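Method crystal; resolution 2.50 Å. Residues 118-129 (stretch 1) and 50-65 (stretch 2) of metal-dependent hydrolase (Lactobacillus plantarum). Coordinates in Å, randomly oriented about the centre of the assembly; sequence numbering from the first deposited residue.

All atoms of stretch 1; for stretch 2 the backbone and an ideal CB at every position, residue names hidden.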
# COMPACT_ATOMS: atom_id res chain seq x y z
N ALA A 118 -12.65 30.77 17.76
CA ALA A 118 -11.95 29.51 17.97
C ALA A 118 -10.70 29.78 18.81
O ALA A 118 -10.07 30.83 18.66
CB ALA A 118 -11.56 28.90 16.62
N LEU A 119 -10.36 28.86 19.70
CA LEU A 119 -9.18 29.03 20.55
C LEU A 119 -7.95 28.59 19.79
O LEU A 119 -6.82 28.74 20.26
CB LEU A 119 -9.31 28.20 21.84
CG LEU A 119 -10.53 28.55 22.72
CD1 LEU A 119 -10.62 27.61 23.91
CD2 LEU A 119 -10.41 30.00 23.19
N GLY A 120 -8.18 28.03 18.60
CA GLY A 120 -7.10 27.54 17.77
C GLY A 120 -7.65 26.51 16.79
O GLY A 120 -8.84 26.49 16.53
N VAL A 121 -6.79 25.66 16.24
CA VAL A 121 -7.26 24.66 15.31
C VAL A 121 -6.80 23.26 15.67
O VAL A 121 -5.84 23.07 16.42
CB VAL A 121 -6.78 24.96 13.86
CG1 VAL A 121 -7.25 26.33 13.42
CG2 VAL A 121 -5.27 24.85 13.78
N THR A 122 -7.52 22.27 15.13
CA THR A 122 -7.17 20.88 15.33
C THR A 122 -6.94 20.35 13.92
O THR A 122 -7.69 20.68 13.01
CB THR A 122 -8.29 20.07 16.01
OG1 THR A 122 -7.92 18.68 16.04
CG2 THR A 122 -9.59 20.19 15.26
N VAL A 123 -5.90 19.54 13.75
CA VAL A 123 -5.60 18.99 12.43
C VAL A 123 -5.26 17.51 12.49
O VAL A 123 -4.73 17.00 13.49
CB VAL A 123 -4.42 19.76 11.76
CG1 VAL A 123 -4.78 21.23 11.60
CG2 VAL A 123 -3.13 19.62 12.60
N PRO A 124 -5.58 16.78 11.41
CA PRO A 124 -5.30 15.34 11.37
C PRO A 124 -3.84 15.11 11.03
O PRO A 124 -3.26 15.83 10.22
CB PRO A 124 -6.22 14.86 10.25
CG PRO A 124 -6.17 16.00 9.29
CD PRO A 124 -6.29 17.21 10.20
N THR A 125 -3.23 14.11 11.67
CA THR A 125 -1.84 13.79 11.39
C THR A 125 -1.74 13.59 9.89
O THR A 125 -0.74 13.97 9.28
CB THR A 125 -1.41 12.51 12.12
OG1 THR A 125 -2.43 11.52 11.97
CG2 THR A 125 -1.19 12.80 13.61
N ASN A 126 -2.77 12.99 9.31
CA ASN A 126 -2.82 12.78 7.86
C ASN A 126 -4.27 12.72 7.44
O ASN A 126 -5.11 12.15 8.15
CB ASN A 126 -2.10 11.49 7.46
CG ASN A 126 -3.06 10.32 7.27
OD1 ASN A 126 -3.81 10.25 6.29
ND2 ASN A 126 -3.05 9.39 8.22
N SER A 127 -4.57 13.33 6.30
CA SER A 127 -5.92 13.32 5.77
C SER A 127 -5.82 12.55 4.47
O SER A 127 -5.28 13.06 3.49
CB SER A 127 -6.40 14.75 5.51
OG SER A 127 -7.73 14.77 5.02
N ARG A 128 -6.32 11.32 4.49
CA ARG A 128 -6.26 10.44 3.32
C ARG A 128 -4.91 10.45 2.63
O ARG A 128 -4.84 10.39 1.40
CB ARG A 128 -7.35 10.81 2.29
CG ARG A 128 -8.78 10.45 2.71
CD ARG A 128 -9.75 10.61 1.54
NE ARG A 128 -9.62 9.54 0.55
CZ ARG A 128 -10.19 8.34 0.66
NH1 ARG A 128 -10.94 8.06 1.71
NH2 ARG A 128 -10.02 7.43 -0.29
N GLY A 129 -3.82 10.54 3.39
CA GLY A 129 -2.51 10.51 2.77
C GLY A 129 -1.69 11.78 2.80
O GLY A 129 -0.48 11.74 2.57
N UNK A 50 -13.44 22.19 34.98
CA UNK A 50 -14.13 23.47 34.85
C UNK A 50 -14.16 23.97 33.42
O UNK A 50 -14.98 24.82 33.09
CB UNK A 50 -13.46 24.52 35.74
N UNK A 51 -13.29 23.45 32.58
CA UNK A 51 -13.26 23.92 31.20
C UNK A 51 -12.73 22.87 30.23
O UNK A 51 -11.71 22.22 30.49
CB UNK A 51 -12.41 25.19 31.10
N UNK A 52 -13.42 22.71 29.11
CA UNK A 52 -13.03 21.75 28.08
C UNK A 52 -12.84 22.42 26.72
O UNK A 52 -13.69 23.21 26.29
CB UNK A 52 -14.08 20.64 27.97
N UNK A 53 -11.73 22.13 26.05
CA UNK A 53 -11.52 22.70 24.72
C UNK A 53 -11.91 21.62 23.72
O UNK A 53 -11.12 20.74 23.41
CB UNK A 53 -10.08 23.16 24.52
N UNK A 54 -13.13 21.71 23.21
CA UNK A 54 -13.63 20.72 22.26
C UNK A 54 -12.95 20.72 20.90
O UNK A 54 -12.49 21.76 20.40
CB UNK A 54 -15.13 20.94 22.05
N UNK A 55 -12.87 19.53 20.30
CA UNK A 55 -12.27 19.37 18.98
C UNK A 55 -12.89 18.17 18.29
O UNK A 55 -13.39 17.25 18.95
CB UNK A 55 -10.75 19.21 19.08
N UNK A 56 -12.87 18.18 16.97
CA UNK A 56 -13.42 17.09 16.18
C UNK A 56 -12.35 16.00 16.12
O UNK A 56 -11.18 16.28 15.84
CB UNK A 56 -13.83 17.56 14.78
N UNK A 57 -12.75 14.76 16.41
CA UNK A 57 -11.83 13.62 16.40
C UNK A 57 -11.66 13.06 14.99
O UNK A 57 -12.17 13.62 14.02
CB UNK A 57 -12.33 12.52 17.34
N UNK A 58 -10.95 11.95 14.87
CA UNK A 58 -10.76 11.33 13.57
C UNK A 58 -11.84 10.26 13.45
O UNK A 58 -12.40 9.84 14.46
CB UNK A 58 -9.35 10.75 13.41
N UNK A 59 -12.12 9.79 12.23
CA UNK A 59 -11.52 10.17 10.94
C UNK A 59 -11.79 11.61 10.54
O UNK A 59 -12.84 12.16 10.84
CB UNK A 59 -12.04 9.24 9.84
N UNK A 60 -10.83 12.22 9.85
CA UNK A 60 -10.96 13.59 9.37
C UNK A 60 -12.07 13.56 8.32
O UNK A 60 -12.36 12.50 7.76
CB UNK A 60 -9.65 14.13 8.80
N UNK A 61 -12.69 14.70 8.04
CA UNK A 61 -13.79 14.73 7.08
C UNK A 61 -13.42 14.89 5.62
O UNK A 61 -14.00 15.71 4.91
CB UNK A 61 -14.74 15.87 7.46
N UNK A 62 -12.45 14.11 5.16
CA UNK A 62 -12.04 14.14 3.76
C UNK A 62 -12.45 12.81 3.16
O UNK A 62 -11.74 11.81 3.31
CB UNK A 62 -10.54 14.39 3.60
N UNK A 63 -13.59 12.78 2.49
CA UNK A 63 -14.08 11.54 1.88
C UNK A 63 -13.97 11.52 0.37
O UNK A 63 -14.52 10.63 -0.27
CB UNK A 63 -15.54 11.31 2.28
N UNK A 64 -13.27 12.49 -0.20
CA UNK A 64 -13.11 12.53 -1.65
C UNK A 64 -14.00 13.54 -2.34
O UNK A 64 -13.89 13.74 -3.56
CB UNK A 64 -13.38 11.14 -2.24
N UNK A 65 -14.89 14.17 -1.59
CA UNK A 65 -15.79 15.18 -2.13
C UNK A 65 -15.44 16.54 -1.49
O UNK A 65 -15.69 16.76 -0.30
CB UNK A 65 -17.25 14.80 -1.87

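Position 50 lies beyond the reach of stretch 1, which therefore sets no preference there; it is Ser50. At position 51 CA-to-CB points toward stretch 1, yet the ideal CB is still 7.8 Å from Leu119 CD1, so only a long side chain could cross the gap, an aromatic or a long aliphatic one finding the methyls of Leu119. The residue is Tyr51. Its OH comes within 3.5 Å of Leu119 CD1, which sits at the edge of the ring near its plane. Position 52 is out of reach and is Ser52.

At position 53 the ideal CB is 4.5 Å from Leu119 CD1. An extended backbone beside an isobutyl group suits an apolar residue such as valine, isoleucine or leucine. Ile53 fills it, its CG1 packing 3.8 Å from Leu119 CD1, so that one methyl of Leu119 touches both 51 and 53. Position 54, again out of reach, is Leu54.

Position 55 points toward Thr122, with the ideal CB 4.0 Å from Thr122 CB. Such closeness favours a small residue, and the neighbouring Thr122 OG1 makes a polar one attractive: alanine, serine or threonine. Ser55 is found. Its CB keeps the 4.0 Å approach to Thr122 CB, while the hydroxyls are joined through a water, 2.7 Å from Ser55 OG and 2.7 Å from Thr122 OG1. Position 56 points sideways, 5.0 Å from Thr122 CG2 at its ideal CB, which leaves room for many apolar side chains. It is Leu56, whose backbone O receives a hydrogen bond from a second water at 2.6 Å; that water also lies 2.8 Å from Thr122 OG1, so the threonine hydroxyl serves both bridges.

Positions 57, 58 and 59 make no contact with stretch 1. They are Ser57, Ser58 and Pro59, the last preceded by a cis peptide bond, a geometry most readily adopted before proline.

Position 60 is more demanding. Its ideal CB lies 3.8 Å from Pro124 CB and 4.3 Å from Ser127 OG, offering an apolar ring beside a hydroxyl. A flat side chain with a polar edge would use both; histidine fits well, though asparagine or glutamine might also reach the hydroxyl. His60 sets one ring face against Pro124, whose CG lies 3.8 Å from the ring centroid in a CH-pi contact, and its ND1 hydrogen-bonds Ser127 OG at 2.8 Å.

Position 61 points away and is Val61. At position 62 the ideal CB is only 3.2 Å from Ser127 OG and 4.4 Å from Arg128 CD, so a polar side chain without branching at CB seems suitable. Asn62 places CB 3.1 Å from Ser127 OG, and its backbone O approaches Arg128 CD at 2.9 Å.

Position 63 points away and is Phe63. At position 64, phi 102° and psi -6° would jam a CB against the preceding carbonyl, calling for glycine; it is Gly64. Position 65, out of reach, is Asp65, whose side chain caps a backbone N just past the stretch.

Stretch 2, residues 50-65: SYSILSLSSPHVNFGD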
# COMPACT_ATOMS: atom_id res chain seq x y z
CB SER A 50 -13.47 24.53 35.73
OG SER A 50 -12.14 24.79 35.31
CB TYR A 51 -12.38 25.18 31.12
CG TYR A 51 -12.55 25.99 29.86
CD1 TYR A 51 -13.72 26.72 29.64
CD2 TYR A 51 -11.54 26.04 28.90
CE1 TYR A 51 -13.87 27.49 28.50
CE2 TYR A 51 -11.68 26.82 27.75
CZ TYR A 51 -12.85 27.54 27.55
OH TYR A 51 -13.01 28.32 26.43
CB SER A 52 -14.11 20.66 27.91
OG SER A 52 -14.29 19.88 29.08
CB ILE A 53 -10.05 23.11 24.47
CG1 ILE A 53 -9.66 24.26 25.39
CG2 ILE A 53 -9.89 23.54 23.01
CD1 ILE A 53 -9.52 23.89 26.83
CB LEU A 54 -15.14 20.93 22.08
CG LEU A 54 -15.99 20.74 23.33
CD1 LEU A 54 -17.38 21.27 23.08
CD2 LEU A 54 -16.04 19.26 23.73
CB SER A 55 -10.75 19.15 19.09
OG SER A 55 -10.47 17.86 19.57
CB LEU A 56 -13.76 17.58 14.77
CG LEU A 56 -14.59 16.69 13.86
CD1 LEU A 56 -16.00 16.53 14.42
CD2 LEU A 56 -14.65 17.30 12.47
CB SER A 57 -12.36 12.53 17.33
OG SER A 57 -11.48 11.41 17.38
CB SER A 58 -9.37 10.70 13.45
OG SER A 58 -9.24 9.58 14.31
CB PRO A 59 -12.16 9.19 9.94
CG PRO A 59 -12.67 8.07 10.81
CD PRO A 59 -13.17 8.78 12.02
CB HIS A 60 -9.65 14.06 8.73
CG HIS A 60 -9.67 15.49 8.30
ND1 HIS A 60 -9.38 15.89 7.01
CD2 HIS A 60 -9.96 16.62 8.98
CE1 HIS A 60 -9.50 17.20 6.92
NE2 HIS A 60 -9.85 17.67 8.10
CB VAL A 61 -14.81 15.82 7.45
CG1 VAL A 61 -15.59 15.40 8.67
CG2 VAL A 61 -14.08 17.13 7.72
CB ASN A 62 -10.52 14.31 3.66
CG ASN A 62 -9.99 14.12 2.25
OD1 ASN A 62 -8.78 14.12 2.03
ND2 ASN A 62 -10.90 13.96 1.28
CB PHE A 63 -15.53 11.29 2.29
CG PHE A 63 -15.73 11.22 3.78
CD1 PHE A 63 -15.14 10.20 4.53
CD2 PHE A 63 -16.47 12.20 4.44
CE1 PHE A 63 -15.28 10.16 5.91
CE2 PHE A 63 -16.62 12.17 5.82
CZ PHE A 63 -16.02 11.15 6.56
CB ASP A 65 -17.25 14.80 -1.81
CG ASP A 65 -18.26 15.73 -2.45
OD1 ASP A 65 -18.05 16.97 -2.45
OD2 ASP A 65 -19.30 15.23 -2.93
O HOH W 1 -8.04 17.44 18.40
O HOH W 2 -9.19 16.84 14.34
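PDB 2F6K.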